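Local structure of takeout-like protein 1 (Epiphyas postvittana, 4G0S) at residues 47-52 against 190-195; 92-97 against 113-118; 104-109 against 171-176; 118-123 against 151-156. The protein probably binds and carries hydrophobic ligands such as fatty acids in an internal tunnel. All coordinates share one frame; numbering follows the deposited sequence.

Interaction 1 of 4, residues 47-52 against 190-195; sequences FAFDLS and GKPVME. With MYR (myristic acid), chain D.
Both F47 and F49 hold their rings between the backbone N and the carbonyl carbon, with chi1 of 62° and 70°, and this turns the F49 ring onto P192 and the F47 ring onto P192 and V193 of the helix. P192 is the main partner. Its CG meets CD2 of F49 at 3.5 Å, and the two side chains cross at about a right angle. The end of L51 reaches the proline ring, with L51 CD1 4.2 Å from P192 CD. The F47 ring reaches further along the helix. The carbonyl O of P192 sits 4.0 Å above the plane of the F47 ring, over its centre. F47 CZ also touches CG2 of V193 at 4.3 Å.

The strand and the helix segment run nearly antiparallel, at 157°, with their axes 9.5 Å apart. F189, from the preceding helix 182-189, also packs on F49 and L51. The inner side of the helix faces the bound myristic acid. There M194 SD lies 3.4 Å from its C2, and V193 CG1 lies 3.8 Å from its C5. V193 thus lies between F47, at its CG2, and the lipid, at its CG1. The contact between strand and helix is largely apolar, apart from the P192 carbonyl over the F47 ring. It rests on shape and van der Waals packing, consistent with a wall around a greasy tunnel.

Interaction 2 of 4, residues 92-97 against 113-118; sequences TVKGHY and QMKLKL. With MYR (myristic acid), chain D.
V93 and L116 form an antiparallel hydrogen-bonded pair. V93 N donates to L116 O at 3.0 Å, and L116 N returns a nearly straight bond to V93 O at 2.9 Å (174°). G95 and M114 form the next such pair, but the bond from G95 N is weak. The tight part is the buried face of V93, M114 and L116. CG1 of V93 meets CE of M114 at 3.7 Å, while its CB lies 3.9 Å from L116 CD1. The M114 chain is extended to SD and bends at the last torsion (97°), which brings its methyl beside V93. Y97 joins this side: the edge of its ring lies near Q113 O, and its OH bonds to T161 O. The lipid runs beneath, with L116 CD1 3.7 Å from C10 of the myristic acid.

The other face is looser and solvent-facing, with K94, K115 and K117 on it. K94 and K115 lie side by side, K94 CE 3.9 Å from K115 CD. K94 NZ and K115 NZ end 5.0 Å apart. T92 lays CG2 3.8 Å from CG of K115, and its OG1 lies beside K117 CG. A glycine here would probably leave the K115 stem without its methyl neighbour and freer to move. The sheet thus has an apolar face for the acyl chain and an outer, lysine-rich face that is probably positively charged.

Interaction 3 of 4, residues 104-109 against 171-176; sequences LILPIT and SDTMLT
The short strand 106-107 passes helix 171-176 so that the nearest CA atoms, those of L106 and M174, are 7.3 Å apart. M174 carries most of the contact. Its CG is anti to the backbone N (chi1 170°), and bends at chi2 and chi3 curl the thioether so that the terminal methyl lands on the strand. CE of M174 lies 3.6 Å from CB of L106 and 3.7 Å from CB of I108. The same methyl is 3.3 Å from the carbonyl O of P107. L106 and M174 run alongside each other, pointing opposite ways, whereas I108 crosses M174 at about a right angle.

The contact joins helix 168-180 to strand 106-111 of the curved antiparallel sheet of this JHBP-family fold. Its centre lies about 27 Å from the centre of the chain. The side chain of I108 approaches a bound myristic acid, nearest atoms about 6 Å apart. F164 also packs on M174, and F177, one turn further along the helix, packs on L106. An alanine in place of M174 is likely to leave L106 and I108 without their shared methyl partner and open a gap between helix and strand. At the margin, CD1 of L106 comes 4.4 Å from CG2 of T173, whose hydroxyl bonds to E169 O.

Interaction 4 of 4, residues 118-123 against 151-156; sequences LKNIHI and DVKDNA. With MYR (myristic acid), chain D.
The H122 ring carries CE of K153 over one face, 4.0 Å from the ring centroid and 13° off the normal, a CH-pi contact. N120 O lies in the plane at the ring edge, and H88 also stacks with this ring. The amide of N120 and the carboxylate of D154 stand at 89° to each other. N120 ND2 donates to D154 OD1 at 3.1 Å; the acceptor lies in the amide plane, but the donor comes from above the carboxylate plane. N120 CG is anti to the backbone N (chi1 -168°), which swings the amide across to D154. Its OD1 accepts a weak bond from H122 NE2.

The backbone forms a classic beta bulge. Two residues, D154 and N155, stand opposite K119 alone, whose carbonyl O takes D154 N at 3.0 Å and N155 N at 3.3 Å. K119 N bonds to N155 O, and H122 N to D151 O at 2.8 Å. Both segments turn a corner here, at K119-N120 and at D154. L118, I121, V152 and A156 pack on the inner side: L118 CD2 meets V152 CG1, and I121 CD1 meets V152 CG2 at 3.9 Å. L118 CD1 and I121 CD1 also touch the myristic acid, the latter 3.4 Å from its C4. Backbone bonds join the two segments, polar side chains cover the outer side of the bend, and its inner side offers hydrocarbon to the lipid.

From the N terminus, strand 42-51 comes first, and interaction 1 closes the longest loop by bringing helix 191-211 back to it. The other three contacts are nested inside that loop. Interaction 2 pairs strands 82-100 and 113-133. Interaction 3 starts between those strands, at 104-109, and ends at helix 168-180, so it crosses interaction 2. Interaction 4 follows interaction 2 in series, shares L118 with it and lies within the loop of interaction 3. It ties strand 113-133 to strands 139-153 and 155-160. Interactions 1 and 4 touch where M194 CE packs on I123 CD1. Interactions 1, 2 and 4 border the same myristic acid.

Interaction 1 of 4, residues 47-52 against 190-195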
# COMPACT_ATOMS: atom_id res chain seq x y z
N PHE A 47 6.92 12.36 -0.56
CA PHE A 47 7.50 12.15 0.77
C PHE A 47 9.02 12.14 0.70
O PHE A 47 9.64 12.15 -0.40
CB PHE A 47 6.99 10.87 1.44
CG PHE A 47 7.34 9.60 0.68
CD1 PHE A 47 8.58 8.97 0.86
CD2 PHE A 47 6.45 9.07 -0.24
CE1 PHE A 47 8.91 7.80 0.17
CE2 PHE A 47 6.77 7.92 -0.95
CZ PHE A 47 8.00 7.28 -0.74
N ALA A 48 9.61 12.10 1.89
CA ALA A 48 11.03 12.21 2.06
C ALA A 48 11.41 11.41 3.27
O ALA A 48 10.64 11.30 4.23
CB ALA A 48 11.41 13.67 2.24
N PHE A 49 12.59 10.81 3.24
CA PHE A 49 13.10 10.19 4.44
C PHE A 49 14.61 10.23 4.58
O PHE A 49 15.33 10.44 3.61
CB PHE A 49 12.56 8.77 4.61
CG PHE A 49 13.11 7.79 3.63
CD1 PHE A 49 14.39 7.29 3.77
CD2 PHE A 49 12.31 7.32 2.58
CE1 PHE A 49 14.88 6.34 2.88
CE2 PHE A 49 12.78 6.36 1.70
CZ PHE A 49 14.07 5.86 1.84
N ASP A 50 15.07 10.01 5.81
CA ASP A 50 16.50 10.04 6.16
C ASP A 50 16.66 8.85 7.08
O ASP A 50 16.30 8.91 8.27
CB ASP A 50 16.90 11.40 6.80
CG ASP A 50 18.40 11.50 7.20
OD1 ASP A 50 18.95 10.54 7.81
OD2 ASP A 50 19.02 12.57 6.95
N LEU A 51 17.18 7.77 6.50
CA LEU A 51 17.21 6.46 7.11
C LEU A 51 18.53 5.75 6.82
O LEU A 51 18.96 5.70 5.65
CB LEU A 51 16.10 5.60 6.50
CG LEU A 51 14.72 5.70 7.13
CD1 LEU A 51 13.93 4.45 6.73
CD2 LEU A 51 14.85 5.77 8.64
N SER A 52 19.15 5.18 7.87
CA SER A 52 20.41 4.42 7.71
C SER A 52 21.40 5.11 6.79
O SER A 52 22.12 4.44 6.05
CB SER A 52 20.14 3.00 7.17
OG SER A 52 19.57 2.15 8.14
N GLY A 190 12.07 -0.01 2.95
CA GLY A 190 10.66 -0.18 2.50
C GLY A 190 9.55 0.39 3.37
O GLY A 190 8.45 0.65 2.87
N LYS A 191 9.80 0.62 4.66
CA LYS A 191 8.68 0.99 5.52
C LYS A 191 8.01 2.33 5.12
O LYS A 191 6.78 2.38 5.07
CB LYS A 191 9.05 0.91 7.02
CG LYS A 191 7.88 1.04 7.98
CD LYS A 191 8.29 1.60 9.34
CE LYS A 191 7.16 1.50 10.37
NZ LYS A 191 6.65 0.11 10.60
N PRO A 192 8.78 3.42 4.83
CA PRO A 192 8.12 4.70 4.46
C PRO A 192 7.48 4.69 3.05
O PRO A 192 6.65 5.55 2.75
CB PRO A 192 9.25 5.74 4.53
CG PRO A 192 10.51 4.93 4.38
CD PRO A 192 10.24 3.59 4.98
N VAL A 193 7.90 3.75 2.20
CA VAL A 193 7.25 3.53 0.90
C VAL A 193 5.93 2.81 1.18
O VAL A 193 4.91 3.15 0.63
CB VAL A 193 8.14 2.70 -0.06
CG1 VAL A 193 7.49 2.60 -1.44
CG2 VAL A 193 9.54 3.32 -0.17
N MET A 194 5.98 1.79 2.04
CA MET A 194 4.81 1.10 2.52
C MET A 194 3.85 2.11 3.20
O MET A 194 2.69 2.23 2.83
CB MET A 194 5.23 -0.00 3.51
CG MET A 194 4.10 -0.94 3.90
SD MET A 194 3.37 -1.68 2.42
CE MET A 194 1.62 -1.61 2.80
N GLU A 195 4.36 2.86 4.17
CA GLU A 195 3.54 3.86 4.85
C GLU A 195 2.84 4.75 3.85
O GLU A 195 1.63 4.99 3.97
CB GLU A 195 4.32 4.69 5.86
CG GLU A 195 5.10 3.83 6.82
CD GLU A 195 5.31 4.46 8.19
OE1 GLU A 195 6.48 4.79 8.52
OE2 GLU A 195 4.30 4.63 8.93
C1 MYR D . 2.61 -1.69 -1.32
O1 MYR D . 2.89 -2.78 -1.86
O2 MYR D . 1.40 -1.40 -1.14
C2 MYR D . 3.72 -0.73 -0.84
C3 MYR D . 5.14 -0.91 -1.42
C4 MYR D . 6.15 -1.63 -0.52
C5 MYR D . 7.57 -1.03 -0.46
C6 MYR D . 8.63 -1.70 -1.35
C7 MYR D . 9.99 -1.81 -0.67
C8 MYR D . 11.17 -1.90 -1.64
C9 MYR D . 12.33 -1.00 -1.21
C10 MYR D . 12.19 0.42 -1.76
C11 MYR D . 13.12 1.42 -1.08
C12 MYR D . 13.62 2.48 -2.04
C13 MYR D . 15.15 2.59 -1.89
C14 MYR D . 15.80 3.41 -2.98

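Interaction 2 of 4, residues 92-97 against 113-118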
# COMPACT_ATOMS: atom_id res chain seq x y z
N THR A 92 4.28 -2.21 -8.99
CA THR A 92 5.31 -1.30 -9.47
C THR A 92 5.19 0.05 -8.77
O THR A 92 4.12 0.48 -8.48
CB THR A 92 5.23 -1.17 -11.00
OG1 THR A 92 5.48 -2.46 -11.60
CG2 THR A 92 6.31 -0.22 -11.49
N VAL A 93 6.31 0.69 -8.48
CA VAL A 93 6.34 1.99 -7.79
C VAL A 93 7.19 2.91 -8.62
O VAL A 93 8.38 2.67 -8.79
CB VAL A 93 6.99 1.91 -6.37
CG1 VAL A 93 7.12 3.30 -5.73
CG2 VAL A 93 6.23 0.95 -5.48
N LYS A 94 6.58 3.98 -9.11
CA LYS A 94 7.26 4.90 -9.98
C LYS A 94 7.30 6.29 -9.36
O LYS A 94 6.54 6.56 -8.43
CB LYS A 94 6.57 4.95 -11.36
CG LYS A 94 6.80 3.71 -12.22
CD LYS A 94 5.93 3.71 -13.48
CE LYS A 94 6.23 2.48 -14.36
NZ LYS A 94 5.42 2.45 -15.63
N GLY A 95 8.18 7.14 -9.88
CA GLY A 95 8.11 8.56 -9.60
C GLY A 95 9.46 9.23 -9.72
O GLY A 95 10.47 8.59 -10.02
N HIS A 96 9.46 10.54 -9.50
CA HIS A 96 10.67 11.31 -9.50
C HIS A 96 11.38 11.15 -8.18
O HIS A 96 10.80 11.40 -7.13
CB HIS A 96 10.32 12.78 -9.76
CG HIS A 96 11.51 13.62 -10.13
ND1 HIS A 96 11.88 13.79 -11.40
CD2 HIS A 96 12.43 14.28 -9.36
CE1 HIS A 96 12.98 14.55 -11.45
NE2 HIS A 96 13.33 14.83 -10.20
N TYR A 97 12.65 10.74 -8.20
CA TYR A 97 13.37 10.50 -6.92
C TYR A 97 14.57 11.42 -6.80
O TYR A 97 15.03 11.92 -7.80
CB TYR A 97 13.81 9.02 -6.74
CG TYR A 97 15.10 8.73 -7.47
CD1 TYR A 97 16.35 8.75 -6.80
CD2 TYR A 97 15.10 8.49 -8.87
CE1 TYR A 97 17.53 8.55 -7.48
CE2 TYR A 97 16.26 8.28 -9.55
CZ TYR A 97 17.49 8.32 -8.88
OH TYR A 97 18.68 8.10 -9.58
N GLN A 113 14.41 9.33 -12.49
CA GLN A 113 13.21 8.52 -12.42
C GLN A 113 13.52 7.18 -11.81
O GLN A 113 14.58 6.67 -12.00
CB GLN A 113 12.60 8.29 -13.83
CG GLN A 113 11.93 9.50 -14.46
CD GLN A 113 10.85 10.10 -13.58
OE1 GLN A 113 9.90 9.42 -13.19
NE2 GLN A 113 11.01 11.38 -13.24
N MET A 114 12.54 6.63 -11.10
CA MET A 114 12.60 5.32 -10.47
C MET A 114 11.49 4.46 -11.04
O MET A 114 10.41 4.95 -11.33
CB MET A 114 12.34 5.47 -8.96
CG MET A 114 12.34 4.16 -8.22
SD MET A 114 12.41 4.37 -6.45
CE MET A 114 10.68 4.23 -6.02
N LYS A 115 11.77 3.18 -11.19
CA LYS A 115 10.77 2.13 -11.39
C LYS A 115 11.20 0.98 -10.52
O LYS A 115 12.21 0.34 -10.82
CB LYS A 115 10.75 1.65 -12.86
CG LYS A 115 9.71 0.55 -13.06
CD LYS A 115 9.38 0.21 -14.50
CE LYS A 115 8.54 -1.07 -14.49
NZ LYS A 115 8.44 -1.58 -15.88
N LEU A 116 10.47 0.72 -9.42
CA LEU A 116 10.74 -0.49 -8.61
C LEU A 116 9.73 -1.48 -9.03
O LEU A 116 8.59 -1.14 -9.20
CB LEU A 116 10.43 -0.28 -7.13
CG LEU A 116 11.23 0.24 -5.98
CD1 LEU A 116 10.23 0.28 -4.86
CD2 LEU A 116 12.40 -0.70 -5.69
N LYS A 117 10.12 -2.74 -9.12
CA LYS A 117 9.16 -3.82 -9.39
C LYS A 117 9.21 -4.78 -8.24
O LYS A 117 10.27 -5.37 -7.96
CB LYS A 117 9.58 -4.61 -10.62
CG LYS A 117 8.97 -4.16 -11.90
CD LYS A 117 8.83 -5.37 -12.82
CE LYS A 117 9.23 -5.06 -14.26
NZ LYS A 117 9.60 -6.30 -15.04
N LEU A 118 8.07 -4.95 -7.58
CA LEU A 118 7.93 -5.85 -6.45
C LEU A 118 7.27 -7.16 -6.85
O LEU A 118 6.26 -7.17 -7.53
CB LEU A 118 7.15 -5.16 -5.34
CG LEU A 118 7.80 -3.86 -4.86
CD1 LEU A 118 6.93 -3.24 -3.78
CD2 LEU A 118 9.23 -4.13 -4.36
C1 MYR D . 2.61 -1.69 -1.32
O1 MYR D . 2.89 -2.78 -1.86
O2 MYR D . 1.40 -1.40 -1.14
C2 MYR D . 3.72 -0.73 -0.84
C3 MYR D . 5.14 -0.91 -1.42
C4 MYR D . 6.15 -1.63 -0.52
C5 MYR D . 7.57 -1.03 -0.46
C6 MYR D . 8.63 -1.70 -1.35
C7 MYR D . 9.99 -1.81 -0.67
C8 MYR D . 11.17 -1.90 -1.64
C9 MYR D . 12.33 -1.00 -1.21
C10 MYR D . 12.19 0.42 -1.76
C11 MYR D . 13.12 1.42 -1.08
C12 MYR D . 13.62 2.48 -2.04
C13 MYR D . 15.15 2.59 -1.89
C14 MYR D . 15.80 3.41 -2.98

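Interaction 3 of 4, residues 104-109 against 171-176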
# COMPACT_ATOMS: atom_id res chain seq x y z
N LEU A 104 24.18 1.74 2.40
CA LEU A 104 25.00 0.71 3.03
C LEU A 104 26.45 1.12 2.87
O LEU A 104 26.86 2.12 3.45
CB LEU A 104 24.64 -0.71 2.54
CG LEU A 104 23.14 -0.98 2.80
CD1 LEU A 104 22.61 -2.20 2.08
CD2 LEU A 104 22.80 -1.00 4.31
N ILE A 105 27.21 0.43 2.05
CA ILE A 105 28.65 0.69 1.92
C ILE A 105 29.02 1.58 0.71
O ILE A 105 30.18 1.96 0.55
CB ILE A 105 29.39 -0.65 1.86
CG1 ILE A 105 29.18 -1.31 0.50
CG2 ILE A 105 28.84 -1.56 2.96
CD1 ILE A 105 29.46 -2.80 0.45
N LEU A 106 28.03 1.91 -0.12
CA LEU A 106 28.24 2.78 -1.30
C LEU A 106 27.61 4.15 -1.14
O LEU A 106 26.49 4.26 -0.60
CB LEU A 106 27.69 2.15 -2.58
CG LEU A 106 28.23 0.83 -3.10
CD1 LEU A 106 27.64 0.52 -4.48
CD2 LEU A 106 29.76 0.88 -3.15
N PRO A 107 28.35 5.21 -1.56
CA PRO A 107 27.86 6.58 -1.65
C PRO A 107 26.90 6.71 -2.80
O PRO A 107 27.12 6.09 -3.84
CB PRO A 107 29.12 7.40 -1.94
CG PRO A 107 30.22 6.59 -1.32
CD PRO A 107 29.83 5.16 -1.59
N ILE A 108 25.86 7.51 -2.62
CA ILE A 108 24.83 7.65 -3.63
C ILE A 108 24.50 9.11 -3.94
O ILE A 108 24.41 9.95 -3.05
CB ILE A 108 23.58 6.82 -3.31
CG1 ILE A 108 22.68 6.67 -4.58
CG2 ILE A 108 22.83 7.33 -2.06
CD1 ILE A 108 21.67 5.55 -4.49
N THR A 109 24.38 9.41 -5.23
CA THR A 109 23.81 10.67 -5.64
C THR A 109 23.10 10.40 -6.94
O THR A 109 23.63 9.69 -7.78
CB THR A 109 24.85 11.82 -5.71
OG1 THR A 109 24.17 13.06 -5.97
CG2 THR A 109 25.94 11.56 -6.73
N SER A 171 26.89 4.14 -11.75
CA SER A 171 25.46 3.85 -11.74
C SER A 171 25.29 2.33 -11.80
O SER A 171 24.59 1.72 -10.96
CB SER A 171 24.81 4.54 -12.96
OG SER A 171 23.42 4.39 -12.94
N ASP A 172 25.94 1.73 -12.79
CA ASP A 172 25.98 0.27 -12.97
C ASP A 172 26.41 -0.47 -11.72
O ASP A 172 25.82 -1.49 -11.37
CB ASP A 172 26.93 -0.13 -14.11
CG ASP A 172 26.36 0.15 -15.47
OD1 ASP A 172 25.29 0.78 -15.54
OD2 ASP A 172 26.97 -0.27 -16.48
N THR A 173 27.45 0.03 -11.07
CA THR A 173 27.96 -0.55 -9.84
C THR A 173 26.86 -0.42 -8.79
O THR A 173 26.49 -1.40 -8.14
CB THR A 173 29.25 0.13 -9.32
OG1 THR A 173 30.21 0.16 -10.36
CG2 THR A 173 29.87 -0.65 -8.11
N MET A 174 26.29 0.77 -8.67
CA MET A 174 25.23 0.96 -7.66
C MET A 174 23.98 0.13 -7.91
O MET A 174 23.43 -0.48 -6.98
CB MET A 174 24.89 2.44 -7.49
CG MET A 174 23.65 2.66 -6.65
SD MET A 174 23.98 2.24 -4.95
CE MET A 174 24.99 3.62 -4.42
N LEU A 175 23.52 0.10 -9.16
CA LEU A 175 22.33 -0.67 -9.49
C LEU A 175 22.50 -2.18 -9.35
O LEU A 175 21.55 -2.89 -9.05
CB LEU A 175 21.85 -0.34 -10.92
CG LEU A 175 21.13 1.00 -11.04
CD1 LEU A 175 21.00 1.41 -12.51
CD2 LEU A 175 19.78 0.96 -10.33
N THR A 176 23.72 -2.66 -9.62
CA THR A 176 24.08 -4.06 -9.39
C THR A 176 24.00 -4.36 -7.90
O THR A 176 23.40 -5.37 -7.51
CB THR A 176 25.49 -4.35 -9.94
OG1 THR A 176 25.53 -3.94 -11.31
CG2 THR A 176 25.84 -5.82 -9.87

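Interaction 4 of 4, residues 118-123 against 151-156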
# COMPACT_ATOMS: atom_id res chain seq x y z
N LEU A 118 8.07 -4.95 -7.58
CA LEU A 118 7.93 -5.85 -6.45
C LEU A 118 7.27 -7.16 -6.85
O LEU A 118 6.26 -7.17 -7.53
CB LEU A 118 7.15 -5.16 -5.34
CG LEU A 118 7.80 -3.86 -4.86
CD1 LEU A 118 6.93 -3.24 -3.78
CD2 LEU A 118 9.23 -4.13 -4.36
N LYS A 119 7.86 -8.27 -6.43
CA LYS A 119 7.42 -9.60 -6.89
C LYS A 119 6.94 -10.38 -5.68
O LYS A 119 7.72 -10.74 -4.83
CB LYS A 119 8.57 -10.30 -7.67
CG LYS A 119 8.24 -11.61 -8.34
CD LYS A 119 7.65 -11.45 -9.74
CE LYS A 119 7.13 -12.80 -10.24
NZ LYS A 119 5.87 -13.11 -9.51
N ASN A 120 5.64 -10.57 -5.59
CA ASN A 120 5.01 -11.31 -4.49
C ASN A 120 5.16 -10.55 -3.14
O ASN A 120 5.67 -11.10 -2.17
CB ASN A 120 5.60 -12.74 -4.44
CG ASN A 120 4.83 -13.66 -3.54
OD1 ASN A 120 3.75 -13.31 -3.07
ND2 ASN A 120 5.39 -14.85 -3.26
N ILE A 121 4.76 -9.28 -3.10
CA ILE A 121 4.78 -8.57 -1.81
C ILE A 121 3.61 -8.92 -0.91
O ILE A 121 2.44 -8.72 -1.25
CB ILE A 121 5.04 -7.03 -1.88
CG1 ILE A 121 5.13 -6.44 -0.45
CG2 ILE A 121 4.05 -6.29 -2.78
CD1 ILE A 121 5.58 -4.98 -0.37
N HIS A 122 3.94 -9.41 0.28
CA HIS A 122 2.92 -9.78 1.24
C HIS A 122 2.72 -8.69 2.23
O HIS A 122 3.66 -8.00 2.64
CB HIS A 122 3.21 -11.15 1.88
CG HIS A 122 2.86 -12.31 0.97
ND1 HIS A 122 1.89 -13.22 1.27
CD2 HIS A 122 3.36 -12.67 -0.27
CE1 HIS A 122 1.78 -14.10 0.28
NE2 HIS A 122 2.68 -13.77 -0.67
N ILE A 123 1.46 -8.48 2.61
CA ILE A 123 1.09 -7.38 3.48
C ILE A 123 0.24 -7.97 4.57
O ILE A 123 -0.60 -8.88 4.33
CB ILE A 123 0.25 -6.32 2.76
CG1 ILE A 123 0.87 -5.91 1.41
CG2 ILE A 123 0.06 -5.08 3.62
CD1 ILE A 123 1.97 -4.90 1.55
N ASP A 151 6.65 -7.77 3.29
CA ASP A 151 7.46 -8.92 3.06
C ASP A 151 7.51 -9.12 1.54
O ASP A 151 6.62 -9.75 0.95
CB ASP A 151 6.76 -10.11 3.69
CG ASP A 151 7.56 -11.38 3.62
OD1 ASP A 151 8.78 -11.31 3.37
OD2 ASP A 151 6.95 -12.46 3.83
N VAL A 152 8.57 -8.61 0.91
CA VAL A 152 8.76 -8.81 -0.49
C VAL A 152 9.39 -10.19 -0.60
O VAL A 152 10.61 -10.37 -0.38
CB VAL A 152 9.65 -7.70 -1.07
CG1 VAL A 152 9.59 -7.68 -2.60
CG2 VAL A 152 9.26 -6.34 -0.48
N LYS A 153 8.55 -11.19 -0.86
CA LYS A 153 8.97 -12.60 -0.82
C LYS A 153 9.73 -13.11 -2.04
O LYS A 153 10.65 -13.93 -1.91
CB LYS A 153 7.77 -13.51 -0.56
CG LYS A 153 7.49 -13.76 0.91
CD LYS A 153 6.55 -14.96 1.06
CE LYS A 153 5.65 -14.78 2.27
NZ LYS A 153 6.44 -14.63 3.55
N ASP A 154 9.35 -12.68 -3.24
CA ASP A 154 10.07 -13.18 -4.40
C ASP A 154 11.21 -12.31 -4.80
O ASP A 154 12.30 -12.79 -4.94
CB ASP A 154 9.15 -13.41 -5.60
CG ASP A 154 8.38 -14.68 -5.46
OD1 ASP A 154 8.34 -15.18 -4.31
OD2 ASP A 154 7.83 -15.17 -6.47
N ASN A 155 10.97 -11.01 -4.98
CA ASN A 155 12.00 -10.23 -5.60
C ASN A 155 11.69 -8.76 -5.60
O ASN A 155 10.55 -8.37 -5.57
CB ASN A 155 12.13 -10.71 -7.06
CG ASN A 155 13.52 -10.53 -7.61
OD1 ASN A 155 13.88 -11.16 -8.60
ND2 ASN A 155 14.30 -9.65 -6.99
N ALA A 156 12.74 -7.95 -5.68
CA ALA A 156 12.61 -6.51 -5.86
C ALA A 156 13.67 -6.05 -6.87
O ALA A 156 14.85 -6.38 -6.72
CB ALA A 156 12.80 -5.82 -4.52
C1 MYR D . 2.61 -1.69 -1.32
O1 MYR D . 2.89 -2.78 -1.86
O2 MYR D . 1.40 -1.40 -1.14
C2 MYR D . 3.72 -0.73 -0.84
C3 MYR D . 5.14 -0.91 -1.42
C4 MYR D . 6.15 -1.63 -0.52
C5 MYR D . 7.57 -1.03 -0.46
C6 MYR D . 8.63 -1.70 -1.35
C7 MYR D . 9.99 -1.81 -0.67
C8 MYR D . 11.17 -1.90 -1.64
C9 MYR D . 12.33 -1.00 -1.21
C10 MYR D . 12.19 0.42 -1.76
C11 MYR D . 13.12 1.42 -1.08
C12 MYR D . 13.62 2.48 -2.04
C13 MYR D . 15.15 2.59 -1.89
C14 MYR D . 15.80 3.41 -2.98